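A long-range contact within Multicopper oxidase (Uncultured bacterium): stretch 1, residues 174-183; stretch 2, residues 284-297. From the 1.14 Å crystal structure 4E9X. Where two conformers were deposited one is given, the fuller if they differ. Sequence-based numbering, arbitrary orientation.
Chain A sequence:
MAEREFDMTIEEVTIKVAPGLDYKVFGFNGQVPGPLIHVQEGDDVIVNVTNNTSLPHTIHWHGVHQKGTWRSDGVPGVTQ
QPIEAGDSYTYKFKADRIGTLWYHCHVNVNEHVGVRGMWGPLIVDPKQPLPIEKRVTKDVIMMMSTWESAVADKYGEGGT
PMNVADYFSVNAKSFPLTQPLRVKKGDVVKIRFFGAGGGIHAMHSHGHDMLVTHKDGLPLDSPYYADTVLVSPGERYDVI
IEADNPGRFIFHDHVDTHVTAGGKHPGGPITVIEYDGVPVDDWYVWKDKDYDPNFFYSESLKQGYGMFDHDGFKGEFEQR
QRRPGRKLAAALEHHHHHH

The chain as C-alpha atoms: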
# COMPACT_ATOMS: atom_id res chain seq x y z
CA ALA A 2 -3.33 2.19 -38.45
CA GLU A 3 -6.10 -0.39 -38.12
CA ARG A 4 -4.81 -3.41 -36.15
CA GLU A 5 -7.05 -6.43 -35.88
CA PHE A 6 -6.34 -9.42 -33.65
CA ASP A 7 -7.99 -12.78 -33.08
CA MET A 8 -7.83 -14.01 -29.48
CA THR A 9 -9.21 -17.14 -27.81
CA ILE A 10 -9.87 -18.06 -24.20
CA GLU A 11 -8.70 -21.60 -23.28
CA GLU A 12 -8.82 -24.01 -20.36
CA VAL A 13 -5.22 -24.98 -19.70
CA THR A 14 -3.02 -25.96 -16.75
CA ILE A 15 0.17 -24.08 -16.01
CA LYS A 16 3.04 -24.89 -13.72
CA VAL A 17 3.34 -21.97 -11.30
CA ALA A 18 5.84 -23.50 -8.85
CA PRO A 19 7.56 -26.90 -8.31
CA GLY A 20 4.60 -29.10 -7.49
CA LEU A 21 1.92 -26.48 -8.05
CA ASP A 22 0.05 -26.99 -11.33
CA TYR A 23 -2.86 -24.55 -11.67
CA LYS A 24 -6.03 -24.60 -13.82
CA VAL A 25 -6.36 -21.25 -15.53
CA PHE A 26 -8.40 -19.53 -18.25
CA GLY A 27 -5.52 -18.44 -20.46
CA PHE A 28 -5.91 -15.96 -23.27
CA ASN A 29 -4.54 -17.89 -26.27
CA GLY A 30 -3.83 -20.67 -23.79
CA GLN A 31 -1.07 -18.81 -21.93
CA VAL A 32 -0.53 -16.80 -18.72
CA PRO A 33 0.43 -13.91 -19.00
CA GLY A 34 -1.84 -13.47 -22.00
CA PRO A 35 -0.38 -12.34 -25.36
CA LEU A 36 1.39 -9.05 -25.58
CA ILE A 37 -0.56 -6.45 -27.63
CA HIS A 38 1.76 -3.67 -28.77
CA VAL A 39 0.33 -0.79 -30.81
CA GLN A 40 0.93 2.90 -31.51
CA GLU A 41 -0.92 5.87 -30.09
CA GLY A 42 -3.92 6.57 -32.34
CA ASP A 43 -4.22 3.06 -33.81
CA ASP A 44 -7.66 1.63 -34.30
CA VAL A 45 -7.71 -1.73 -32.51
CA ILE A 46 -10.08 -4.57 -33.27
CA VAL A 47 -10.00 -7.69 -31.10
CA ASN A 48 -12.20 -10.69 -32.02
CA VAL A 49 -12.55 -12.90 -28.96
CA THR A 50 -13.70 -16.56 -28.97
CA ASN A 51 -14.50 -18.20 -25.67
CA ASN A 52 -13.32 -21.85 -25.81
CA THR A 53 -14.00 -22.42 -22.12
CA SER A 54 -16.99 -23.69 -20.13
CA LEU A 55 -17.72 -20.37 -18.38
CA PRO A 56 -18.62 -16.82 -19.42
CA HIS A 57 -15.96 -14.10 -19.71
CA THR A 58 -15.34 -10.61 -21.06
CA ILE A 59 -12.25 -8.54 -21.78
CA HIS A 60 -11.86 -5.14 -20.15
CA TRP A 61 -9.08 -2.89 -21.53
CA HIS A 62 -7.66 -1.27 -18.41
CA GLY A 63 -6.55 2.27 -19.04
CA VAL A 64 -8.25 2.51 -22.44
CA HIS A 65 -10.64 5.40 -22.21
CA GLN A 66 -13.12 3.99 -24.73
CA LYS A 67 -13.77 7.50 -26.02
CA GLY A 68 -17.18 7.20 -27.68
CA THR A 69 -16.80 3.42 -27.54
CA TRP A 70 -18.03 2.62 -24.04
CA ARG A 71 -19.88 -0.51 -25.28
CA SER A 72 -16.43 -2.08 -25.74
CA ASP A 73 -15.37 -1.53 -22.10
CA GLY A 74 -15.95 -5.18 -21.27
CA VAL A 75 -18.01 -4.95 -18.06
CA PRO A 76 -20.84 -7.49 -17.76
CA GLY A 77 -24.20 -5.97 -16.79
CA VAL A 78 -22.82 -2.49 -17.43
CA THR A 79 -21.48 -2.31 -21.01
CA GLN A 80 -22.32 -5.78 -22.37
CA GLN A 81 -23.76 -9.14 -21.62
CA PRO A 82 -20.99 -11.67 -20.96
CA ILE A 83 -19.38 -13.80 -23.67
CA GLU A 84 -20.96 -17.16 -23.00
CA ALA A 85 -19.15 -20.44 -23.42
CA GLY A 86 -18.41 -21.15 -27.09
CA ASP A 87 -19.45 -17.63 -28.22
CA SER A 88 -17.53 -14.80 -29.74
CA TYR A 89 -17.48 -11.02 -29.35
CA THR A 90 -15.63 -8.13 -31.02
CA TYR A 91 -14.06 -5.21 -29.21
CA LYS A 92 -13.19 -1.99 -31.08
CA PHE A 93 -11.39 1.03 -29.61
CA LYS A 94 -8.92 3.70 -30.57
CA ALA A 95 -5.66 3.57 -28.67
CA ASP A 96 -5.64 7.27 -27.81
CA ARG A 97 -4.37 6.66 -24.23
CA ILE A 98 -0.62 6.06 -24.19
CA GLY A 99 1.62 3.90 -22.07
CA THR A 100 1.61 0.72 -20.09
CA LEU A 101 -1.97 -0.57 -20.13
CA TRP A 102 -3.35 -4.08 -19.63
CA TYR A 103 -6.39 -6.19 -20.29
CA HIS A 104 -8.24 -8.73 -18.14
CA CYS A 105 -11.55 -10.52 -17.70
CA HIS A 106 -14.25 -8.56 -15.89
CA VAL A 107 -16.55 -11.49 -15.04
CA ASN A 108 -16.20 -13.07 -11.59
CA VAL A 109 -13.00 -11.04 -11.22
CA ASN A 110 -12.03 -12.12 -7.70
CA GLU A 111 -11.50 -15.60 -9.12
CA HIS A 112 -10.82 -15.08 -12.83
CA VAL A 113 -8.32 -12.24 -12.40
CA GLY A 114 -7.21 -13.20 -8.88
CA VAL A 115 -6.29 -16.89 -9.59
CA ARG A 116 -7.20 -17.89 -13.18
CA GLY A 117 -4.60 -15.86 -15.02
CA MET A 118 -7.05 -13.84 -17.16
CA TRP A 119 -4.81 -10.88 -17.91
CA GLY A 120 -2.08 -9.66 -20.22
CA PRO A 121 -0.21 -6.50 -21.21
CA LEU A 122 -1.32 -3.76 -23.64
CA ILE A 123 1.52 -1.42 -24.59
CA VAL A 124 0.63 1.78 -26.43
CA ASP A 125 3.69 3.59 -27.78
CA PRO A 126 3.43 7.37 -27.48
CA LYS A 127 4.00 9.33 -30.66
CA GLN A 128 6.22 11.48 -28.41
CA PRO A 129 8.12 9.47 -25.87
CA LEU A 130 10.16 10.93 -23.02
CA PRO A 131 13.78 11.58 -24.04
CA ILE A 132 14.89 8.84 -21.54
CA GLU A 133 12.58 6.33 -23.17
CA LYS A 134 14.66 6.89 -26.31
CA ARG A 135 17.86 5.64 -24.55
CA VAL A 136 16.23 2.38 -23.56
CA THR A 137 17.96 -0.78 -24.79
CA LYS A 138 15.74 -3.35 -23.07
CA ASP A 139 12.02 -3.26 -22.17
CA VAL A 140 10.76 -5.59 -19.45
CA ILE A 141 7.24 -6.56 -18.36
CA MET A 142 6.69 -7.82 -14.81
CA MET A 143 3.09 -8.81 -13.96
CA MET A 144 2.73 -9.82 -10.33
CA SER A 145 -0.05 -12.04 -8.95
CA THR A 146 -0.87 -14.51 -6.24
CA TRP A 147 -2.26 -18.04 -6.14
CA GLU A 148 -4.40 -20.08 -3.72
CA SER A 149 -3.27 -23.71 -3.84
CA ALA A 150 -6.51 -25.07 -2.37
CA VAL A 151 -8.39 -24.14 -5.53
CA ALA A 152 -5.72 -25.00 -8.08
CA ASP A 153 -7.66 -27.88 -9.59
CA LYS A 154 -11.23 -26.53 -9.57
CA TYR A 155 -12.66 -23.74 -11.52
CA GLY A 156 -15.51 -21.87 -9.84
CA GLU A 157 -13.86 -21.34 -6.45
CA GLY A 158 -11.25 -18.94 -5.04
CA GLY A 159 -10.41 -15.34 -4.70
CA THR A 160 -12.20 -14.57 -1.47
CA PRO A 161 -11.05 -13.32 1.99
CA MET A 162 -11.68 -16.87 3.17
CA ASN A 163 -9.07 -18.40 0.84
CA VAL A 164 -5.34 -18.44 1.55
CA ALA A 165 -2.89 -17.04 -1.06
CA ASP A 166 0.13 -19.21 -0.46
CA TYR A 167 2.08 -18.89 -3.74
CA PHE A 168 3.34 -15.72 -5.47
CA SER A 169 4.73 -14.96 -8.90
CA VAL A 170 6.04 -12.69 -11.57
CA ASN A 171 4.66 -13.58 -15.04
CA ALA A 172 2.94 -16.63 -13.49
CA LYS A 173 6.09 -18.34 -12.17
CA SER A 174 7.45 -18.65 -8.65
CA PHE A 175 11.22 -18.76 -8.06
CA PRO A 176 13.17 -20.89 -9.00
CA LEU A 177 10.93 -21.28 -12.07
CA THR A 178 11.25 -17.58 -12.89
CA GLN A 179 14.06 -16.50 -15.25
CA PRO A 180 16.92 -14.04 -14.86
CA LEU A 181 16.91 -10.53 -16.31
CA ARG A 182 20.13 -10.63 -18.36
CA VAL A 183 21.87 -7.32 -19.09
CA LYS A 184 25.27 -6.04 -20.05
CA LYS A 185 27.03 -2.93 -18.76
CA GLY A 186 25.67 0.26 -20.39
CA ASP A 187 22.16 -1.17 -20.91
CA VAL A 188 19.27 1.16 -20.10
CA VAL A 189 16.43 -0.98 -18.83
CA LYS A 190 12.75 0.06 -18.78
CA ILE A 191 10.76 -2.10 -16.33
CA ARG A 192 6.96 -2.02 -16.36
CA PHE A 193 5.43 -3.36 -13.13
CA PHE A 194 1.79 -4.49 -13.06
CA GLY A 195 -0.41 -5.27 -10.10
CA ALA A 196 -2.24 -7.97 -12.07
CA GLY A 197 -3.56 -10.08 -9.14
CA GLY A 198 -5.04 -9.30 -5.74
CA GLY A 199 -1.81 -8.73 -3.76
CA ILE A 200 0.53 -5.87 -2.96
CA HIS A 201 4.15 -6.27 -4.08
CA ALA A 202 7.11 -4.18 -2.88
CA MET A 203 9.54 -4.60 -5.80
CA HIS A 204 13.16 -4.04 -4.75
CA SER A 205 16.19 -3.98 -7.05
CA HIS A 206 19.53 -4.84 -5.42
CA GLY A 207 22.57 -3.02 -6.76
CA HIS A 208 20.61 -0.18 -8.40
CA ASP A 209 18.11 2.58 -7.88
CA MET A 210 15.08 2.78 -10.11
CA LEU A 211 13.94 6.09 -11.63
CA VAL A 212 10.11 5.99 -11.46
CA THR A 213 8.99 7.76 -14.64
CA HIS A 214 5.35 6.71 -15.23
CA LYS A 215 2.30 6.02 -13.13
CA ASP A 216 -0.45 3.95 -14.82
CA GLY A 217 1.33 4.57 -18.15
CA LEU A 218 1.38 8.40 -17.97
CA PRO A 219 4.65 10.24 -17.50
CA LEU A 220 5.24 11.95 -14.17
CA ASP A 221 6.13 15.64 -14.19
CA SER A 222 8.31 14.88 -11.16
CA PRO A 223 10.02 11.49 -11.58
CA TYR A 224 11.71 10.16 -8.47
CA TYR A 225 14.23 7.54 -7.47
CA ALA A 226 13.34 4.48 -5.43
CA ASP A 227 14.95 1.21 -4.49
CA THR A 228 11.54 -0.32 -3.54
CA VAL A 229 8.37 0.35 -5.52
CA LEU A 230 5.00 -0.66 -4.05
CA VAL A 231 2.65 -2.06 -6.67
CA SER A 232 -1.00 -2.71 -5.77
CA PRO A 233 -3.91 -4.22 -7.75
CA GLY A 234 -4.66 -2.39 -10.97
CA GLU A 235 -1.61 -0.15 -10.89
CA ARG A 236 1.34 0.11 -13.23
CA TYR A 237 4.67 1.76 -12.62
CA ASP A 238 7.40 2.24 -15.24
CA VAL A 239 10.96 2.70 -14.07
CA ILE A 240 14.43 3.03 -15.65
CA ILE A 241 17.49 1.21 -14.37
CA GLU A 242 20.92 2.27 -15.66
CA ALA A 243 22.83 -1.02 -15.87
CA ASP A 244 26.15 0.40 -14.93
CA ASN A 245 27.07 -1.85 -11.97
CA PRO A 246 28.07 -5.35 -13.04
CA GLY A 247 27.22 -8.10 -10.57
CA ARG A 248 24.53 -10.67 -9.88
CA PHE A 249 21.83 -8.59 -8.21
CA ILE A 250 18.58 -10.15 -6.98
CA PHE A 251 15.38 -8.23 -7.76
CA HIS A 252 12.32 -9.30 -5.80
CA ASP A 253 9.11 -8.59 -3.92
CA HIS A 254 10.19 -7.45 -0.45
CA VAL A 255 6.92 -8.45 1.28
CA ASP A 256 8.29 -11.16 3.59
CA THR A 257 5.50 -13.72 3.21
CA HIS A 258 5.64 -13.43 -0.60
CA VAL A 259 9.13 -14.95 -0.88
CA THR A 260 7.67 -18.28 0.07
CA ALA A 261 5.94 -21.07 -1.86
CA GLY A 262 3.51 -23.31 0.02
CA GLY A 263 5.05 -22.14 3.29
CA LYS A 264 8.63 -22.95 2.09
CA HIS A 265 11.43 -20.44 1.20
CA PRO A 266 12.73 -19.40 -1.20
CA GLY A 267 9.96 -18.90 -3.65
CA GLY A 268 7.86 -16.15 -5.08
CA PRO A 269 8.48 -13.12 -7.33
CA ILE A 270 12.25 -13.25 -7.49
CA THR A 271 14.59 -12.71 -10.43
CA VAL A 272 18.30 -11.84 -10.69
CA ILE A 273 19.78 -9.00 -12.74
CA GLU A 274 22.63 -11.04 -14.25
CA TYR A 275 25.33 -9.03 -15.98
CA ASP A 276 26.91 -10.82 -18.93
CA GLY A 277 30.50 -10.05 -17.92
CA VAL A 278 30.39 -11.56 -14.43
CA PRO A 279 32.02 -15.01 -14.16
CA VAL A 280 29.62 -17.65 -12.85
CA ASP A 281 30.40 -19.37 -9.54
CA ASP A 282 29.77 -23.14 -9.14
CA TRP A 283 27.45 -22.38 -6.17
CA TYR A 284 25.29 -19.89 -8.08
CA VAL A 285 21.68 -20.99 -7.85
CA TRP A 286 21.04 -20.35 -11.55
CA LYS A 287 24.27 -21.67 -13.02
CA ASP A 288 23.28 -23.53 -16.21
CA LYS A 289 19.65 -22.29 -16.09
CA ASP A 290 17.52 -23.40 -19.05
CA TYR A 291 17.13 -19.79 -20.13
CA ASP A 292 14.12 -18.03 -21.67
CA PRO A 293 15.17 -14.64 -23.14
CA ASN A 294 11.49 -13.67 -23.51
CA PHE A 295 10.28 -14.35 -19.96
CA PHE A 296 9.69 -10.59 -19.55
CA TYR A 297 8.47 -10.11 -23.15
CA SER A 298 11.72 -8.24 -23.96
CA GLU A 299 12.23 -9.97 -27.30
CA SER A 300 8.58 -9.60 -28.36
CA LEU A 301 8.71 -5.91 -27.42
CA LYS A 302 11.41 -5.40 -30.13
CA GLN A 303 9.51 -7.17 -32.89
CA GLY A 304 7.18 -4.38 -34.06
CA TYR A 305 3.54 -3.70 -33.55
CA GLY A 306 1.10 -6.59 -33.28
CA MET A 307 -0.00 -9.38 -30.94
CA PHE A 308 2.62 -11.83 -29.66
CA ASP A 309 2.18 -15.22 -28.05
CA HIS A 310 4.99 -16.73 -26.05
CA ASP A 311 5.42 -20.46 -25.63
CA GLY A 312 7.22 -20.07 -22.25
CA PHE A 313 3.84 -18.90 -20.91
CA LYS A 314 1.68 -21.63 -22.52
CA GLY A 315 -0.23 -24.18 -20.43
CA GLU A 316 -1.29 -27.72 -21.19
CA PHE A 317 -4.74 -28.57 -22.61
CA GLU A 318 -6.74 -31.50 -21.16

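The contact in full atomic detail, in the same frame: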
# COMPACT_ATOMS: atom_id res chain seq x y z
N SER A 174 6.85 -18.82 -9.97
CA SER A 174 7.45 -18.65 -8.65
C SER A 174 8.91 -19.15 -8.67
O SER A 174 9.16 -20.25 -9.19
CB SER A 174 6.59 -19.45 -7.67
OG SER A 174 7.17 -19.52 -6.35
N PHE A 175 9.84 -18.36 -8.15
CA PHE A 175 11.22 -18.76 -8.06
C PHE A 175 11.32 -20.15 -7.45
O PHE A 175 10.67 -20.40 -6.42
CB PHE A 175 11.95 -17.73 -7.17
CG PHE A 175 13.45 -18.06 -7.06
CD1 PHE A 175 14.34 -17.53 -7.99
CD2 PHE A 175 13.93 -18.87 -6.06
CE1 PHE A 175 15.70 -17.86 -7.92
CE2 PHE A 175 15.27 -19.20 -6.00
CZ PHE A 175 16.17 -18.71 -6.93
N PRO A 176 12.15 -21.08 -7.95
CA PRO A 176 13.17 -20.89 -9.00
C PRO A 176 12.75 -21.01 -10.45
O PRO A 176 13.63 -21.01 -11.32
CB PRO A 176 14.13 -22.05 -8.70
CG PRO A 176 13.21 -23.14 -8.27
CD PRO A 176 12.19 -22.42 -7.36
N LEU A 177 11.45 -21.10 -10.70
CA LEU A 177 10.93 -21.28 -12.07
C LEU A 177 10.83 -19.98 -12.82
O LEU A 177 10.50 -19.98 -14.02
CB LEU A 177 9.60 -22.01 -12.07
CG LEU A 177 9.63 -23.43 -11.48
CD1 LEU A 177 8.26 -24.10 -11.64
CD2 LEU A 177 10.76 -24.25 -12.10
N THR A 178 11.08 -18.85 -12.18
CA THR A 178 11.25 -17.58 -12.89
C THR A 178 12.54 -17.65 -13.70
O THR A 178 13.25 -18.65 -13.71
CB THR A 178 11.26 -16.43 -11.87
OG1 THR A 178 12.23 -16.82 -10.90
CG2 THR A 178 9.95 -16.25 -11.16
N GLN A 179 12.85 -16.57 -14.40
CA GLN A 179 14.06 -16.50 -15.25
C GLN A 179 14.83 -15.22 -14.88
O GLN A 179 14.21 -14.22 -14.47
CB GLN A 179 13.65 -16.40 -16.73
CG GLN A 179 13.00 -17.70 -17.21
CD GLN A 179 14.03 -18.71 -17.63
OE1 GLN A 179 15.19 -18.36 -17.83
NE2 GLN A 179 13.58 -19.95 -17.75
N PRO A 180 16.11 -15.23 -15.10
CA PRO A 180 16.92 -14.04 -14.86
C PRO A 180 16.64 -12.96 -15.88
O PRO A 180 16.20 -13.20 -17.01
CB PRO A 180 18.38 -14.56 -15.04
CG PRO A 180 18.25 -15.78 -15.94
CD PRO A 180 16.92 -16.39 -15.56
N LEU A 181 16.95 -11.74 -15.46
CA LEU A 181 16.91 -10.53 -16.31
C LEU A 181 18.36 -10.28 -16.70
O LEU A 181 19.18 -9.79 -15.88
CB LEU A 181 16.26 -9.39 -15.52
CG LEU A 181 15.71 -8.17 -16.24
CD1 LEU A 181 14.91 -7.27 -15.30
CD2 LEU A 181 16.83 -7.38 -16.90
N ARG A 182 18.74 -10.68 -17.93
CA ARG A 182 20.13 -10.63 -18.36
C ARG A 182 20.42 -9.31 -19.05
O ARG A 182 19.70 -8.90 -19.98
CB ARG A 182 20.49 -11.82 -19.29
CG ARG A 182 20.43 -13.11 -18.48
CD ARG A 182 21.04 -14.27 -19.27
NE ARG A 182 21.08 -15.47 -18.48
CZ ARG A 182 21.33 -16.67 -18.97
NH1 ARG A 182 21.52 -16.86 -20.25
NH2 ARG A 182 21.35 -17.74 -18.15
N VAL A 183 21.46 -8.64 -18.57
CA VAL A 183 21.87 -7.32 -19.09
C VAL A 183 23.35 -7.35 -19.35
O VAL A 183 24.06 -8.26 -18.94
CB VAL A 183 21.54 -6.18 -18.10
CG1 VAL A 183 20.01 -6.20 -17.82
CG2 VAL A 183 22.35 -6.31 -16.81
N TYR A 284 26.40 -20.79 -7.69
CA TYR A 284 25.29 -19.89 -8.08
C TYR A 284 24.03 -20.68 -8.35
O TYR A 284 24.02 -21.64 -9.13
CB TYR A 284 25.70 -19.06 -9.32
CG TYR A 284 24.59 -18.18 -9.86
CD1 TYR A 284 23.84 -17.38 -8.97
CD2 TYR A 284 24.27 -18.10 -11.22
CE1 TYR A 284 22.84 -16.58 -9.46
CE2 TYR A 284 23.26 -17.30 -11.70
CZ TYR A 284 22.54 -16.54 -10.79
OH TYR A 284 21.53 -15.72 -11.25
N VAL A 285 22.94 -20.25 -7.74
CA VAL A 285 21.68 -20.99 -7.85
C VAL A 285 21.23 -21.20 -9.30
O VAL A 285 20.66 -22.25 -9.63
CB VAL A 285 20.57 -20.32 -7.01
CG1 VAL A 285 20.18 -18.95 -7.60
CG2 VAL A 285 19.29 -21.14 -6.93
N TRP A 286 21.52 -20.27 -10.16
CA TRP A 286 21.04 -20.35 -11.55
C TRP A 286 22.15 -20.63 -12.52
O TRP A 286 22.05 -20.33 -13.73
CB TRP A 286 20.23 -19.08 -11.84
CG TRP A 286 18.75 -19.21 -11.60
CD1 TRP A 286 18.03 -20.31 -11.29
CD2 TRP A 286 17.82 -18.11 -11.67
NE1 TRP A 286 16.67 -20.02 -11.15
CE2 TRP A 286 16.53 -18.66 -11.38
CE3 TRP A 286 17.96 -16.74 -11.91
CZ2 TRP A 286 15.38 -17.85 -11.36
CZ3 TRP A 286 16.82 -15.95 -11.90
CH2 TRP A 286 15.55 -16.49 -11.63
N LYS A 287 23.24 -21.25 -12.07
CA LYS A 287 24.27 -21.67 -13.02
C LYS A 287 23.68 -22.65 -14.04
O LYS A 287 22.90 -23.53 -13.69
CB LYS A 287 25.44 -22.29 -12.25
CG LYS A 287 26.48 -22.96 -13.15
CD LYS A 287 27.44 -23.79 -12.32
CE LYS A 287 28.35 -24.55 -13.27
NZ LYS A 287 28.80 -23.72 -14.44
N ASP A 288 23.96 -22.55 -15.32
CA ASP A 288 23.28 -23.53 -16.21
C ASP A 288 21.76 -23.55 -16.25
O ASP A 288 21.04 -24.50 -16.62
CB ASP A 288 23.71 -24.99 -15.91
CG ASP A 288 25.20 -25.15 -16.13
OD1 ASP A 288 25.68 -24.63 -17.16
OD2 ASP A 288 25.85 -25.78 -15.27
N LYS A 289 21.11 -22.46 -15.89
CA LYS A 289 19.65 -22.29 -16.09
C LYS A 289 19.22 -22.57 -17.49
O LYS A 289 19.90 -22.15 -18.44
CB LYS A 289 19.38 -20.82 -15.76
CG LYS A 289 17.94 -20.35 -15.87
CD LYS A 289 16.99 -21.20 -14.98
CE LYS A 289 15.79 -20.33 -14.68
NZ LYS A 289 14.79 -21.09 -13.87
N ASP A 290 18.13 -23.25 -17.70
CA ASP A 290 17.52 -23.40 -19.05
C ASP A 290 16.82 -22.07 -19.33
O ASP A 290 15.67 -21.84 -18.91
CB ASP A 290 16.59 -24.58 -19.05
CG ASP A 290 15.92 -24.87 -20.37
OD1 ASP A 290 16.05 -24.08 -21.34
OD2 ASP A 290 15.24 -25.94 -20.43
N TYR A 291 17.51 -21.18 -20.04
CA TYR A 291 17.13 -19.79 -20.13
C TYR A 291 16.06 -19.47 -21.16
O TYR A 291 16.10 -19.97 -22.30
CB TYR A 291 18.42 -19.03 -20.50
CG TYR A 291 18.26 -17.55 -20.70
CD1 TYR A 291 17.77 -16.71 -19.71
CD2 TYR A 291 18.65 -16.97 -21.90
CE1 TYR A 291 17.64 -15.34 -19.94
CE2 TYR A 291 18.56 -15.62 -22.17
CZ TYR A 291 18.04 -14.81 -21.16
OH TYR A 291 17.97 -13.45 -21.37
N ASP A 292 15.14 -18.59 -20.79
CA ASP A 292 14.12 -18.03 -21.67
C ASP A 292 14.35 -16.52 -21.85
O ASP A 292 14.02 -15.75 -20.95
CB ASP A 292 12.74 -18.26 -21.07
CG ASP A 292 11.65 -17.63 -21.87
OD1 ASP A 292 11.91 -17.15 -22.99
OD2 ASP A 292 10.48 -17.62 -21.35
N PRO A 293 14.88 -16.08 -22.98
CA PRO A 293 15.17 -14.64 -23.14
C PRO A 293 13.90 -13.80 -23.21
O PRO A 293 14.00 -12.55 -23.19
CB PRO A 293 15.93 -14.55 -24.45
CG PRO A 293 15.64 -15.82 -25.18
CD PRO A 293 15.26 -16.89 -24.16
N ASN A 294 12.73 -14.41 -23.39
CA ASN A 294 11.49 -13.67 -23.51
C ASN A 294 10.57 -13.78 -22.31
O ASN A 294 9.38 -13.45 -22.42
CB ASN A 294 10.72 -14.15 -24.77
CG ASN A 294 9.79 -13.09 -25.31
OD1 ASN A 294 10.09 -11.89 -25.32
ND2 ASN A 294 8.65 -13.55 -25.84
N PHE A 295 11.08 -14.18 -21.17
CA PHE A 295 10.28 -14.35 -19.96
C PHE A 295 9.65 -13.03 -19.51
O PHE A 295 8.63 -13.06 -18.84
CB PHE A 295 11.18 -14.92 -18.85
CG PHE A 295 10.39 -15.12 -17.54
CD1 PHE A 295 9.52 -16.17 -17.37
CD2 PHE A 295 10.54 -14.20 -16.51
CE1 PHE A 295 8.79 -16.32 -16.18
CE2 PHE A 295 9.84 -14.31 -15.33
CZ PHE A 295 8.96 -15.37 -15.17
N PHE A 296 10.26 -11.90 -19.86
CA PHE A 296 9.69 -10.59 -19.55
C PHE A 296 9.23 -9.87 -20.80
O PHE A 296 9.07 -8.65 -20.81
CB PHE A 296 10.73 -9.70 -18.80
CG PHE A 296 11.29 -10.33 -17.55
CD1 PHE A 296 10.53 -10.33 -16.38
CD2 PHE A 296 12.56 -10.92 -17.52
CE1 PHE A 296 11.03 -10.87 -15.20
CE2 PHE A 296 13.07 -11.45 -16.32
CZ PHE A 296 12.30 -11.45 -15.16
N TYR A 297 8.95 -10.66 -21.87
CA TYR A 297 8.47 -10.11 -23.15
C TYR A 297 9.48 -9.22 -23.82
O TYR A 297 9.18 -8.50 -24.78
CB TYR A 297 7.10 -9.44 -23.03
CG TYR A 297 5.90 -10.32 -23.25
CD1 TYR A 297 5.80 -11.20 -24.31
CD2 TYR A 297 4.81 -10.22 -22.38
CE1 TYR A 297 4.66 -12.01 -24.51
CE2 TYR A 297 3.68 -11.01 -22.54
CZ TYR A 297 3.61 -11.90 -23.61
OH TYR A 297 2.51 -12.71 -23.82
O HOH W 1 14.54 -13.42 -19.31
O HOH W 2 16.71 -11.57 -19.93
O HOH W 3 21.71 -17.96 -15.27
O HOH W 4 22.06 -20.38 -18.83

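Segments without regular secondary structure must satisfy their peptide groups by other means, and one common solution is to let side chains of one segment bond to the backbone of the other. The contact between residues 174-183 and 284-297 of this multicopper oxidase is a compact example. The second stretch, built largely of turns, has no regular helix or strand, and the first becomes a strand only at Leu181. Even so, the two bury 875 Å² between them, and Gln179, Trp286 and Tyr291 cover the most surface.

Gln179 shows the principle most clearly. Its primary amide, like a peptide group, carries both N-H donor and carbonyl acceptor, and here it uses each on the opposing backbone. NE2 of Gln179 donates to O of Asp290 at 3.0 Å, while OE1 of Gln179 accepts from N of Asp292, also at 3.0 Å; both bonds are nearly straight. The side chain, with chi1 and chi2 both m, thus bridges the backbone around Tyr291 much as a neighbouring strand would. Its aliphatic base is used as well: CB of Gln179 packs 3.6 Å from CB of Phe295, whose ring presents one face to the backbone at Thr178 and Gln179. Not every polar atom is matched, for the N of Gln179, buried by the contact, finds no hydrogen-bond partner.

Trp286 combines a large apolar surface with a single donor. Its CA-to-CB bond points toward the first stretch, and the indole is held between Phe175 over one face and Pro180 over the opposite one. CE1 of Phe175 lies 3.5 Å from CZ2 of Trp286, the two rings meeting obliquely, and CD of Pro180 makes a CH-pi contact 4.0 Å from the centroid of the six-membered ring of Trp286. The rigid proline ring suits such packing. At the indole edge, NE1 of Trp286 donates to O of Pro176 at 3.2 Å. That carbonyl, which follows a cis peptide bond, also accepts from NZ of Lys289 at 2.8 Å, and the same ammonium reaches O of Thr178 at 2.9 Å. A lysine serves well here because its long chain can carry several donors to clustered carbonyls.

Tyr291 supplies a flat platform for Arg182. The guanidinium of Arg182 lies on the phenol ring of Tyr291 with planes at 13° and centres 3.8 Å apart, a stack that is also a cation-pi interaction; CD of Arg182 adds a CH-pi contact over the ring. This arrangement leaves the guanidinium nitrogens free to bond in their own plane. NH2 of Arg182 donates to two waters, one of which passes a hydrogen bond to O of Trp286 and the other to O of Lys289.

Water completes the seam where direct bonds are absent. The oxygen of water 1 donates to O of Pro180 at 2.8 Å and to O of Asp292 at 2.9 Å, linking two carbonyls that could not bond to each other. Water 2 accepts from N of Arg182 and is hydrogen-bonded to OH of Tyr291.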